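Local structure of phenylalanine--tRNA ligase beta subunit (Pyrococcus horikoshii, 2CXI) at residues W60-V65 / L119-Q124; P200-I203 / V209-M212; V249-L254 / G259-V264; Y289-S294 / L298-I303. The protein forms, as the beta subunit of a tetramer of two alpha and two beta chains, part of the synthetase that uses ATP to attach phenylalanine to its cognate tRNA. One frame throughout, in Å; residues are numbered along the deposited sequence.

Contact 1: residues W60-V65 / L119-Q124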
loop_
_atom_site.group_PDB
_atom_site.type_symbol
_atom_site.label_atom_id
_atom_site.label_comp_id
_atom_site.label_asym_id
_atom_site.label_seq_id
_atom_site.Cartn_x
_atom_site.Cartn_y
_atom_site.Cartn_z
ATOM N N TRP A 60 25.991 -24.810 -20.397
ATOM C CA TRP A 60 26.115 -25.874 -19.392
ATOM C C TRP A 60 24.827 -26.506 -18.947
ATOM O O TRP A 60 24.718 -26.937 -17.781
ATOM C CB TRP A 60 26.875 -25.394 -18.146
ATOM C CG TRP A 60 28.203 -24.857 -18.402
ATOM C CD1 TRP A 60 28.968 -25.002 -19.537
ATOM C CD2 TRP A 60 28.962 -24.057 -17.506
ATOM N NE1 TRP A 60 30.150 -24.322 -19.392
ATOM C CE2 TRP A 60 30.167 -23.730 -18.152
ATOM C CE3 TRP A 60 28.735 -23.562 -16.199
ATOM C CZ2 TRP A 60 31.151 -22.939 -17.553
ATOM C CZ3 TRP A 60 29.711 -22.770 -15.618
ATOM C CH2 TRP A 60 30.907 -22.477 -16.298
ATOM N N SER A 61 23.827 -26.558 -19.834
ATOM C CA SER A 61 22.613 -27.285 -19.534
ATOM C C SER A 61 21.964 -27.741 -20.823
ATOM O O SER A 61 22.327 -27.263 -21.915
ATOM C CB SER A 61 21.615 -26.384 -18.752
ATOM O OG SER A 61 21.099 -25.386 -19.626
ATOM N N ALA A 62 20.934 -28.574 -20.685
ATOM C CA ALA A 62 20.174 -29.068 -21.862
ATOM C C ALA A 62 19.622 -27.920 -22.688
ATOM O O ALA A 62 19.609 -27.964 -23.932
ATOM C CB ALA A 62 19.014 -29.966 -21.420
ATOM N N GLU A 63 19.135 -26.887 -21.982
ATOM C CA GLU A 63 18.490 -25.771 -22.688
ATOM C C GLU A 63 19.498 -25.072 -23.600
ATOM O O GLU A 63 19.183 -24.720 -24.748
ATOM C CB GLU A 63 17.843 -24.752 -21.708
ATOM C CG GLU A 63 16.789 -25.353 -20.775
ATOM C CD GLU A 63 17.371 -25.972 -19.505
ATOM O OE1 GLU A 63 18.605 -26.050 -19.341
ATOM O OE2 GLU A 63 16.593 -26.373 -18.638
ATOM N N GLY A 64 20.691 -24.817 -23.063
ATOM C CA GLY A 64 21.732 -24.093 -23.795
ATOM C C GLY A 64 22.312 -24.928 -24.939
ATOM O O GLY A 64 22.613 -24.409 -26.023
ATOM N N VAL A 65 22.452 -26.228 -24.683
ATOM C CA VAL A 65 22.920 -27.179 -25.708
ATOM C C VAL A 65 21.938 -27.288 -26.907
ATOM O O VAL A 65 22.342 -27.206 -28.092
ATOM C CB VAL A 65 23.181 -28.557 -25.065
ATOM C CG1 VAL A 65 23.527 -29.630 -26.163
ATOM C CG2 VAL A 65 24.304 -28.451 -24.074
ATOM N N LEU A 119 13.155 -29.878 -14.027
ATOM C CA LEU A 119 13.549 -29.505 -12.659
ATOM C C LEU A 119 14.996 -29.891 -12.332
ATOM O O LEU A 119 15.749 -29.147 -11.680
ATOM C CB LEU A 119 12.590 -30.165 -11.648
ATOM C CG LEU A 119 12.722 -29.768 -10.186
ATOM C CD1 LEU A 119 12.656 -28.200 -10.061
ATOM C CD2 LEU A 119 11.572 -30.527 -9.407
ATOM N N SER A 120 15.406 -31.066 -12.791
ATOM C CA SER A 120 16.740 -31.487 -12.517
ATOM C C SER A 120 17.778 -30.644 -13.324
ATOM O O SER A 120 18.831 -30.312 -12.793
ATOM C CB SER A 120 16.882 -33.021 -12.673
ATOM O OG SER A 120 17.673 -33.351 -13.772
ATOM N N GLN A 121 17.476 -30.279 -14.570
ATOM C CA GLN A 121 18.348 -29.386 -15.333
ATOM C C GLN A 121 18.536 -27.990 -14.650
ATOM O O GLN A 121 19.656 -27.428 -14.577
ATOM C CB GLN A 121 17.802 -29.203 -16.748
ATOM C CG GLN A 121 18.060 -30.388 -17.678
ATOM C CD GLN A 121 19.550 -30.732 -17.721
ATOM O OE1 GLN A 121 20.371 -29.899 -18.126
ATOM N NE2 GLN A 121 19.904 -31.903 -17.207
HETATM N N MSE A 122 17.426 -27.424 -14.199
HETATM C CA MSE A 122 17.448 -26.117 -13.535
HETATM C C MSE A 122 18.325 -26.190 -12.285
HETATM O O MSE A 122 19.183 -25.334 -12.087
HETATM C CB MSE A 122 16.011 -25.691 -13.221
HETATM C CG MSE A 122 15.809 -24.284 -12.656
HETATM SE SE MSE A 122 13.865 -24.032 -12.101
HETATM C CE MSE A 122 13.206 -25.472 -13.210
ATOM N N ILE A 123 18.156 -27.234 -11.466
ATOM C CA ILE A 123 19.010 -27.474 -10.290
ATOM C C ILE A 123 20.503 -27.722 -10.603
ATOM O O ILE A 123 21.389 -27.177 -9.935
ATOM C CB ILE A 123 18.434 -28.640 -9.403
ATOM C CG1 ILE A 123 17.050 -28.251 -8.841
ATOM C CG2 ILE A 123 19.423 -29.040 -8.298
ATOM C CD1 ILE A 123 16.369 -29.322 -7.908
ATOM N N GLN A 124 20.780 -28.563 -11.595
ATOM C CA GLN A 124 22.167 -28.828 -11.984
ATOM C C GLN A 124 22.829 -27.526 -12.511
ATOM O O GLN A 124 23.989 -27.244 -12.197
ATOM C CB GLN A 124 22.188 -29.870 -13.077
ATOM C CG GLN A 124 23.558 -30.228 -13.544
ATOM C CD GLN A 124 23.539 -31.392 -14.521
ATOM O OE1 GLN A 124 24.202 -32.405 -14.296
ATOM N NE2 GLN A 124 22.828 -31.223 -15.630
#
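The side chain of Gln121 reaches from helix 116-133 over the start of helix 62-72, its CG and CD lying against the methyl of Ala62 and its CB beside the carboxylate of Glu63. The CD of Gln121 comes within 3.8 Å of Ala62 CB, and the amide oxygen ends over the first turn of the helix. There Gln121 OE1 accepts the backbone N-H of Ala62 at 2.9 Å in a nearly straight bond, 165° at the hydrogen. The donor stands above the carbonyl plane, 39° out of it, rather than on a lone pair. With CG anti to its own carbonyl carbon (chi1 -77°) and a bend at chi2, the glutamine folds down onto Ala62 instead of running past it. Its other amide atom, NE2, is bonded to the backbone oxygen of Asp5, which fixes which way round the flat group is turned.

Glu63 and Gln121 slide past each other in opposite directions, with Glu63 OE2 3.6 Å from Gln121 CB. This carboxylate is held at both oxygens: Ser61 OG, at the N-cap, donates to Glu63 OE1 at 2.6 Å, nearly end-on, while OE2 forms a salt bridge with Arg257. All four touching residues are buried, and helix 8-15 closes over Ala62. A first-turn N-H has no carbonyl acceptor in its own helix, and here the side-chain amide of a second helix supplies one, at a helix-helix junction between the N-terminal part of the chain and the B3/4 domain.

Contact 2: residues P200-I203 / V209-M212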
loop_
_atom_site.group_PDB
_atom_site.type_symbol
_atom_site.label_atom_id
_atom_site.label_comp_id
_atom_site.label_asym_id
_atom_site.label_seq_id
_atom_site.Cartn_x
_atom_site.Cartn_y
_atom_site.Cartn_z
ATOM N N PRO A 200 23.565 -12.556 5.559
ATOM C CA PRO A 200 22.562 -12.192 4.550
ATOM C C PRO A 200 21.337 -13.094 4.720
ATOM O O PRO A 200 21.476 -14.305 4.945
ATOM C CB PRO A 200 23.266 -12.492 3.200
ATOM C CG PRO A 200 24.746 -12.701 3.543
ATOM C CD PRO A 200 24.757 -13.204 4.957
ATOM N N LEU A 201 20.161 -12.499 4.627
ATOM C CA LEU A 201 18.930 -13.253 4.692
ATOM C C LEU A 201 17.985 -12.749 3.584
ATOM O O LEU A 201 17.858 -11.548 3.363
ATOM C CB LEU A 201 18.293 -13.080 6.083
ATOM C CG LEU A 201 17.506 -14.258 6.636
ATOM C CD1 LEU A 201 18.430 -15.481 6.766
ATOM C CD2 LEU A 201 16.928 -13.870 8.018
ATOM N N LEU A 202 17.351 -13.683 2.894
ATOM C CA LEU A 202 16.324 -13.360 1.891
ATOM C C LEU A 202 14.952 -13.708 2.493
ATOM O O LEU A 202 14.695 -14.859 2.787
ATOM C CB LEU A 202 16.566 -14.202 0.626
ATOM C CG LEU A 202 15.735 -13.864 -0.625
ATOM C CD1 LEU A 202 15.862 -12.337 -1.101
ATOM C CD2 LEU A 202 16.031 -14.895 -1.754
ATOM N N ILE A 203 14.099 -12.707 2.683
ATOM C CA ILE A 203 12.904 -12.849 3.522
ATOM C C ILE A 203 11.721 -12.128 2.888
ATOM O O ILE A 203 11.906 -11.080 2.202
ATOM C CB ILE A 203 13.214 -12.341 4.985
ATOM C CG1 ILE A 203 12.011 -12.580 5.916
ATOM C CG2 ILE A 203 13.511 -10.888 5.043
ATOM C CD1 ILE A 203 12.397 -12.574 7.421
ATOM N N VAL A 209 11.358 -16.702 5.730
ATOM C CA VAL A 209 12.721 -16.722 5.189
ATOM C C VAL A 209 12.780 -17.704 4.044
ATOM O O VAL A 209 12.571 -18.936 4.221
ATOM C CB VAL A 209 13.758 -17.112 6.278
ATOM C CG1 VAL A 209 15.172 -17.269 5.667
ATOM C CG2 VAL A 209 13.754 -16.104 7.416
ATOM N N LEU A 210 13.081 -17.144 2.875
ATOM C CA LEU A 210 13.397 -17.911 1.678
ATOM C C LEU A 210 14.712 -18.674 1.800
ATOM O O LEU A 210 14.750 -19.871 1.513
ATOM C CB LEU A 210 13.443 -16.976 0.450
ATOM C CG LEU A 210 12.111 -16.638 -0.200
ATOM C CD1 LEU A 210 11.329 -15.644 0.717
ATOM C CD2 LEU A 210 12.419 -16.012 -1.578
ATOM N N SER A 211 15.779 -17.984 2.213
ATOM C CA SER A 211 17.105 -18.582 2.250
ATOM C C SER A 211 18.058 -17.702 3.050
ATOM O O SER A 211 17.737 -16.545 3.376
ATOM C CB SER A 211 17.625 -18.736 0.802
ATOM O OG SER A 211 17.945 -17.444 0.255
HETATM N N MSE A 212 19.231 -18.251 3.376
HETATM C CA MSE A 212 20.335 -17.434 3.821
HETATM C C MSE A 212 21.463 -17.522 2.790
HETATM O O MSE A 212 22.260 -18.474 2.847
HETATM C CB MSE A 212 20.820 -17.940 5.198
HETATM C CG MSE A 212 22.122 -17.320 5.642
HETATM SE SE MSE A 212 22.617 -17.791 7.523
HETATM C CE MSE A 212 22.519 -19.633 7.434
#
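This is the antiparallel pairing of a beta hairpin, strand 199-204 with strand 209-212, near the edge of the large mixed sheet of the B3/4 domain and interrupted by a bulge. The segment axes run at 157° to each other. Leu202 N donates to Ser211 O at 2.9 Å, almost straight, whereas Leu202 O receives two weak bonds, from Leu210 N and from Ser211 N. Leu202 and Ser211 are thus a hydrogen-bonded pair, Ile203 and Val209 a non-hydrogen-bonded one, and the register slips by one residue between them.

On the face of Ile203 and Val209, the end of the Leu201 side chain crosses Val209 at about a right angle. Its CD1 is 3.9 Å from Val209 CG1 and 3.8 Å from Met212 CB; its CD2 turns to Val209 CG2, which Ile203, the cross-strand partner of Val209, also touches through CD1. Phe165 also packs on Leu201, Val209 and Met212. An alanine at Leu201 would lack both methyls and would probably leave a gap between Val209 and the CB of Met212.

On the other face, Leu202 CD2 lies 3.8 Å from Leu210 CD2. Leu202 CG sits anti to the backbone N (chi1 -171°), which brings this branch over Leu210 and the hydroxyl of Ser211. Leu210 and Ser211 both opposing the single residue Leu202 define a classic beta bulge.

Contact 3: residues V249-L254 / G259-V264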
loop_
_atom_site.group_PDB
_atom_site.type_symbol
_atom_site.label_atom_id
_atom_site.label_comp_id
_atom_site.label_asym_id
_atom_site.label_seq_id
_atom_site.Cartn_x
_atom_site.Cartn_y
_atom_site.Cartn_z
ATOM N N VAL A 249 21.650 -16.168 -17.855
ATOM C CA VAL A 249 21.727 -17.577 -18.228
ATOM C C VAL A 249 20.487 -18.356 -17.681
ATOM O O VAL A 249 19.820 -19.072 -18.424
ATOM C CB VAL A 249 23.089 -18.189 -17.769
ATOM C CG1 VAL A 249 23.060 -19.736 -17.852
ATOM C CG2 VAL A 249 24.256 -17.587 -18.606
HETATM N N MSE A 250 20.184 -18.197 -16.394
HETATM C CA MSE A 250 19.039 -18.893 -15.747
HETATM C C MSE A 250 17.719 -18.597 -16.450
HETATM O O MSE A 250 16.958 -19.517 -16.753
HETATM C CB MSE A 250 18.882 -18.507 -14.262
HETATM C CG MSE A 250 19.984 -18.983 -13.322
HETATM SE SE MSE A 250 20.174 -21.012 -13.266
HETATM C CE MSE A 250 18.345 -21.543 -13.282
ATOM N N VAL A 251 17.404 -17.313 -16.644
ATOM C CA VAL A 251 16.100 -16.965 -17.233
ATOM C C VAL A 251 15.967 -17.323 -18.723
ATOM O O VAL A 251 14.879 -17.654 -19.166
ATOM C CB VAL A 251 15.716 -15.443 -17.018
ATOM C CG1 VAL A 251 15.802 -15.058 -15.531
ATOM C CG2 VAL A 251 16.605 -14.502 -17.848
ATOM N N THR A 252 17.055 -17.224 -19.500
ATOM C CA THR A 252 16.982 -17.640 -20.891
ATOM C C THR A 252 16.901 -19.159 -21.025
ATOM O O THR A 252 16.249 -19.646 -21.939
ATOM C CB THR A 252 18.099 -17.038 -21.782
ATOM O OG1 THR A 252 19.390 -17.410 -21.287
ATOM C CG2 THR A 252 18.073 -15.457 -21.723
ATOM N N ALA A 253 17.519 -19.899 -20.110
ATOM C CA ALA A 253 17.306 -21.349 -20.122
ATOM C C ALA A 253 15.807 -21.675 -19.919
ATOM O O ALA A 253 15.230 -22.494 -20.638
ATOM C CB ALA A 253 18.173 -22.025 -19.067
ATOM N N LEU A 254 15.175 -21.006 -18.948
ATOM C CA LEU A 254 13.744 -21.192 -18.685
ATOM C C LEU A 254 12.836 -20.686 -19.802
ATOM O O LEU A 254 11.793 -21.299 -20.101
ATOM C CB LEU A 254 13.364 -20.603 -17.298
ATOM C CG LEU A 254 13.974 -21.277 -16.062
ATOM C CD1 LEU A 254 13.569 -20.578 -14.746
ATOM C CD2 LEU A 254 13.637 -22.794 -16.003
ATOM N N GLY A 259 8.903 -20.499 -20.590
ATOM C CA GLY A 259 8.790 -19.489 -19.518
ATOM C C GLY A 259 8.681 -18.055 -20.021
ATOM O O GLY A 259 9.363 -17.641 -20.974
ATOM N N LYS A 260 7.834 -17.269 -19.370
ATOM C CA LYS A 260 7.690 -15.834 -19.703
ATOM C C LYS A 260 8.451 -15.017 -18.661
ATOM O O LYS A 260 8.166 -15.108 -17.476
ATOM C CB LYS A 260 6.192 -15.459 -19.833
ATOM C CG LYS A 260 5.511 -16.333 -20.956
ATOM C CD LYS A 260 4.013 -16.074 -21.094
ATOM C CE LYS A 260 3.411 -16.969 -22.214
ATOM N NZ LYS A 260 1.993 -17.394 -21.856
ATOM N N ILE A 261 9.453 -14.264 -19.109
ATOM C CA ILE A 261 10.414 -13.641 -18.191
ATOM C C ILE A 261 9.841 -12.297 -17.754
ATOM O O ILE A 261 9.407 -11.494 -18.587
ATOM C CB ILE A 261 11.752 -13.391 -18.899
ATOM C CG1 ILE A 261 12.352 -14.701 -19.394
ATOM C CG2 ILE A 261 12.738 -12.626 -17.963
ATOM C CD1 ILE A 261 13.612 -14.486 -20.284
ATOM N N ARG A 262 9.844 -12.062 -16.450
ATOM C CA ARG A 262 9.250 -10.854 -15.880
ATOM C C ARG A 262 10.328 -10.182 -15.077
ATOM O O ARG A 262 11.013 -10.857 -14.289
ATOM C CB ARG A 262 8.076 -11.234 -14.974
ATOM C CG ARG A 262 6.919 -11.939 -15.708
ATOM C CD ARG A 262 6.390 -11.073 -16.844
ATOM N NE ARG A 262 5.312 -11.648 -17.631
ATOM C CZ ARG A 262 5.370 -11.865 -18.947
ATOM N NH1 ARG A 262 6.491 -11.596 -19.648
ATOM N NH2 ARG A 262 4.311 -12.360 -19.560
ATOM N N SER A 263 10.506 -8.873 -15.263
ATOM C CA SER A 263 11.536 -8.147 -14.559
ATOM C C SER A 263 11.044 -7.711 -13.184
ATOM O O SER A 263 9.837 -7.613 -12.944
ATOM C CB SER A 263 12.015 -6.927 -15.348
ATOM O OG SER A 263 10.999 -5.973 -15.492
ATOM N N VAL A 264 11.985 -7.468 -12.282
ATOM C CA VAL A 264 11.633 -6.960 -10.974
ATOM C C VAL A 264 12.447 -5.674 -10.747
ATOM O O VAL A 264 13.499 -5.459 -11.396
ATOM C CB VAL A 264 11.739 -8.021 -9.801
ATOM C CG1 VAL A 264 11.567 -9.493 -10.264
ATOM C CG2 VAL A 264 12.932 -7.849 -8.953
#
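Ile261, the second residue of strand 260-267, joins that strand to the preceding helix 240-255, a helix packed on the mixed beta sheet of the B3/4 domain. From CB, which points toward the helix, the chain leaves with CG1 anti to the carbonyl carbon (chi1 -60°). CG1 passes 3.9 Å from Val251 O and 4.2 Å from Val251 CB. Beyond it the extended chi2 (172°) carries CD1 to Val251, where it touches Val251 CG2 at 3.9 Å and the backbone Val251 O at 3.6 Å. The two side chains cross at about a right angle.

Val84 of the adjacent strand 84-93 and Pro276 and Leu278 of loops also lie against Ile261. A serine in place of Ile261 would probably open a gap beside Val251 and put a polar hydroxyl among these apolar groups. Val251 also packs on Ala107, and Leu254 on Val109, both of strand 103-110. Where the chain turns back from the helix, Gly259 N donates to Leu254 O at 3.0 Å, and a CB on this glycine would clash with the same oxygen, Leu254 O, at 2.9 Å.

Contact 4: residues Y289-S294 / L298-I303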
loop_
_atom_site.group_PDB
_atom_site.type_symbol
_atom_site.label_atom_id
_atom_site.label_comp_id
_atom_site.label_asym_id
_atom_site.label_seq_id
_atom_site.Cartn_x
_atom_site.Cartn_y
_atom_site.Cartn_z
ATOM N N TYR A 289 39.250 -8.164 -41.525
ATOM C CA TYR A 289 39.997 -8.763 -40.416
ATOM C C TYR A 289 39.704 -10.268 -40.350
ATOM O O TYR A 289 40.615 -11.084 -40.237
ATOM C CB TYR A 289 39.672 -8.099 -39.086
ATOM C CG TYR A 289 40.231 -8.822 -37.868
ATOM C CD1 TYR A 289 39.505 -9.834 -37.210
ATOM C CD2 TYR A 289 41.465 -8.447 -37.338
ATOM C CE1 TYR A 289 40.046 -10.483 -36.083
ATOM C CE2 TYR A 289 42.003 -9.082 -36.223
ATOM C CZ TYR A 289 41.290 -10.086 -35.601
ATOM O OH TYR A 289 41.853 -10.665 -34.494
ATOM N N ILE A 290 38.427 -10.620 -40.461
ATOM C CA ILE A 290 38.016 -12.010 -40.448
ATOM C C ILE A 290 38.646 -12.822 -41.600
ATOM O O ILE A 290 39.185 -13.940 -41.385
ATOM C CB ILE A 290 36.453 -12.105 -40.469
ATOM C CG1 ILE A 290 35.833 -11.401 -39.245
ATOM C CG2 ILE A 290 35.998 -13.562 -40.560
ATOM C CD1 ILE A 290 36.111 -12.091 -37.950
ATOM N N ARG A 291 38.547 -12.289 -42.826
ATOM C CA ARG A 291 39.207 -12.920 -43.985
ATOM C C ARG A 291 40.720 -13.060 -43.792
ATOM O O ARG A 291 41.252 -14.158 -43.912
ATOM C CB ARG A 291 38.930 -12.124 -45.265
ATOM C CG ARG A 291 37.670 -12.557 -45.943
ATOM C CD ARG A 291 37.377 -11.824 -47.269
ATOM N NE ARG A 291 37.103 -10.413 -47.046
ATOM C CZ ARG A 291 35.917 -9.912 -46.793
ATOM N NH1 ARG A 291 34.861 -10.703 -46.746
ATOM N NH2 ARG A 291 35.792 -8.602 -46.611
ATOM N N LYS A 292 41.392 -11.960 -43.470
ATOM C CA LYS A 292 42.848 -11.938 -43.407
ATOM C C LYS A 292 43.416 -12.857 -42.322
ATOM O O LYS A 292 44.434 -13.524 -42.521
ATOM C CB LYS A 292 43.344 -10.497 -43.235
ATOM C CG LYS A 292 43.284 -9.663 -44.527
ATOM C CD LYS A 292 44.202 -10.267 -45.637
ATOM C CE LYS A 292 43.620 -10.138 -47.036
ATOM N NZ LYS A 292 43.197 -8.746 -47.356
ATOM N N LEU A 293 42.738 -12.930 -41.177
ATOM C CA LEU A 293 43.282 -13.731 -40.102
ATOM C C LEU A 293 42.800 -15.182 -40.125
ATOM O O LEU A 293 43.451 -16.050 -39.565
ATOM C CB LEU A 293 43.124 -13.028 -38.736
ATOM C CG LEU A 293 43.882 -11.705 -38.413
ATOM C CD1 LEU A 293 45.369 -11.833 -38.326
ATOM C CD2 LEU A 293 43.588 -10.527 -39.360
ATOM N N SER A 294 41.671 -15.466 -40.772
ATOM C CA SER A 294 41.185 -16.845 -40.858
ATOM C C SER A 294 41.868 -17.663 -41.961
ATOM O O SER A 294 41.843 -18.895 -41.921
ATOM C CB SER A 294 39.693 -16.910 -41.111
ATOM O OG SER A 294 39.358 -16.362 -42.366
ATOM N N LEU A 298 35.964 -15.918 -47.604
ATOM C CA LEU A 298 34.527 -15.883 -47.493
ATOM C C LEU A 298 34.136 -14.453 -47.792
ATOM O O LEU A 298 34.779 -13.533 -47.291
ATOM C CB LEU A 298 34.098 -16.249 -46.072
ATOM C CG LEU A 298 34.485 -17.621 -45.526
ATOM C CD1 LEU A 298 34.413 -17.577 -44.008
ATOM C CD2 LEU A 298 33.619 -18.734 -46.109
ATOM N N ASN A 299 33.097 -14.252 -48.605
ATOM C CA ASN A 299 32.670 -12.883 -48.879
ATOM C C ASN A 299 31.856 -12.368 -47.703
ATOM O O ASN A 299 31.604 -13.126 -46.758
ATOM C CB ASN A 299 31.917 -12.756 -50.221
ATOM C CG ASN A 299 30.683 -13.626 -50.299
ATOM O OD1 ASN A 299 29.830 -13.608 -49.409
ATOM N ND2 ASN A 299 30.556 -14.375 -51.402
ATOM N N ASP A 300 31.436 -11.102 -47.744
ATOM C CA ASP A 300 30.696 -10.529 -46.618
ATOM C C ASP A 300 29.403 -11.261 -46.273
ATOM O O ASP A 300 29.096 -11.414 -45.077
ATOM C CB ASP A 300 30.427 -9.051 -46.832
ATOM C CG ASP A 300 31.698 -8.237 -46.863
ATOM O OD1 ASP A 300 32.792 -8.780 -46.562
ATOM O OD2 ASP A 300 31.701 -7.034 -47.153
ATOM N N GLY A 301 28.661 -11.690 -47.308
ATOM C CA GLY A 301 27.432 -12.457 -47.152
ATOM C C GLY A 301 27.659 -13.820 -46.484
ATOM O O GLY A 301 26.861 -14.253 -45.644
ATOM N N GLU A 302 28.732 -14.503 -46.871
ATOM C CA GLU A 302 29.062 -15.793 -46.255
ATOM C C GLU A 302 29.418 -15.658 -44.768
ATOM O O GLU A 302 28.974 -16.465 -43.924
ATOM C CB GLU A 302 30.176 -16.485 -47.024
ATOM C CG GLU A 302 29.677 -17.018 -48.357
ATOM C CD GLU A 302 30.802 -17.402 -49.287
ATOM O OE1 GLU A 302 31.867 -16.744 -49.273
ATOM O OE2 GLU A 302 30.607 -18.388 -50.026
ATOM N N ILE A 303 30.197 -14.631 -44.458
ATOM C CA ILE A 303 30.561 -14.353 -43.069
ATOM C C ILE A 303 29.304 -13.993 -42.292
ATOM O O ILE A 303 29.094 -14.488 -41.171
ATOM C CB ILE A 303 31.617 -13.231 -42.947
ATOM C CG1 ILE A 303 32.918 -13.663 -43.653
ATOM C CG2 ILE A 303 31.888 -12.937 -41.443
ATOM C CD1 ILE A 303 33.925 -12.566 -43.813
#
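Asp300 OD1 is gripped by two nitrogens of one guanidinium: Arg291 NH1 at 2.8 Å and Arg291 NH2 at 3.0 Å. The arginine comes end-on and both bonds go to the same oxygen, NH1 nearly along its C-O axis and NH2 on its syn lone pair. Guanidinium and carboxylate planes are only 27° apart. NH1 has a second acceptor, Leu298 O, at 2.9 Å and 168° at the hydrogen, lying in the guanidinium plane as the donor lies in the carbonyl plane. Three bonds therefore hold the flat group by its edge and restrain its rotation. A bend at chi3 (-66°) swings the guanidinium across the connection between the helices, with the CD of Arg291 running close beside Leu298 O.

Ile303 CD1 meets Ile290 CG2 at 4.0 Å, the buried apolar part of the contact, and also comes within 3.6 Å of Arg291 NH1. The second helix starts with a capping box: Glu302 N donates to Asn299 OD1 and Asn299 N to Glu302 OE1, both at 2.9 Å.

The side chain of Ile290 lies about 8 Å from those of Glu340 and Asp341, predicted ligands of a magnesium ion shared with the alpha subunit. Asp300 stands in the first turn of helix 300-309, where the helix dipole would probably favour its negative charge. The bridge ties helix 287-294 to the start of this next helix in the B5 domain, and charge pairing and a backbone bond together probably set how the two helices meet.

Along the chain the four contacts lie in the order 1, 2, 3, 4, each closing before the next opens. Contacts 1 and 3 are neighbours, their centres about 13 Å apart, and they touch: Met122 of helix 116-133 packs on Met250 and Leu254 of helix 240-255, and Glu63 CG reaches Ala253 O at 3.3 Å. Contacts 2 and 3 do not touch, with centres about 21 Å apart, but both reach the same mixed sheet, contact 2 through both its strands and contact 3 through strand 260-267. Contact 4 lies about 51 Å from contact 2 between centres, on the opposite side of the chain's centre. Contacts 1 and 3 thus join the N-terminal part to the B3/4 domain, while contact 4 is internal to the B5 domain.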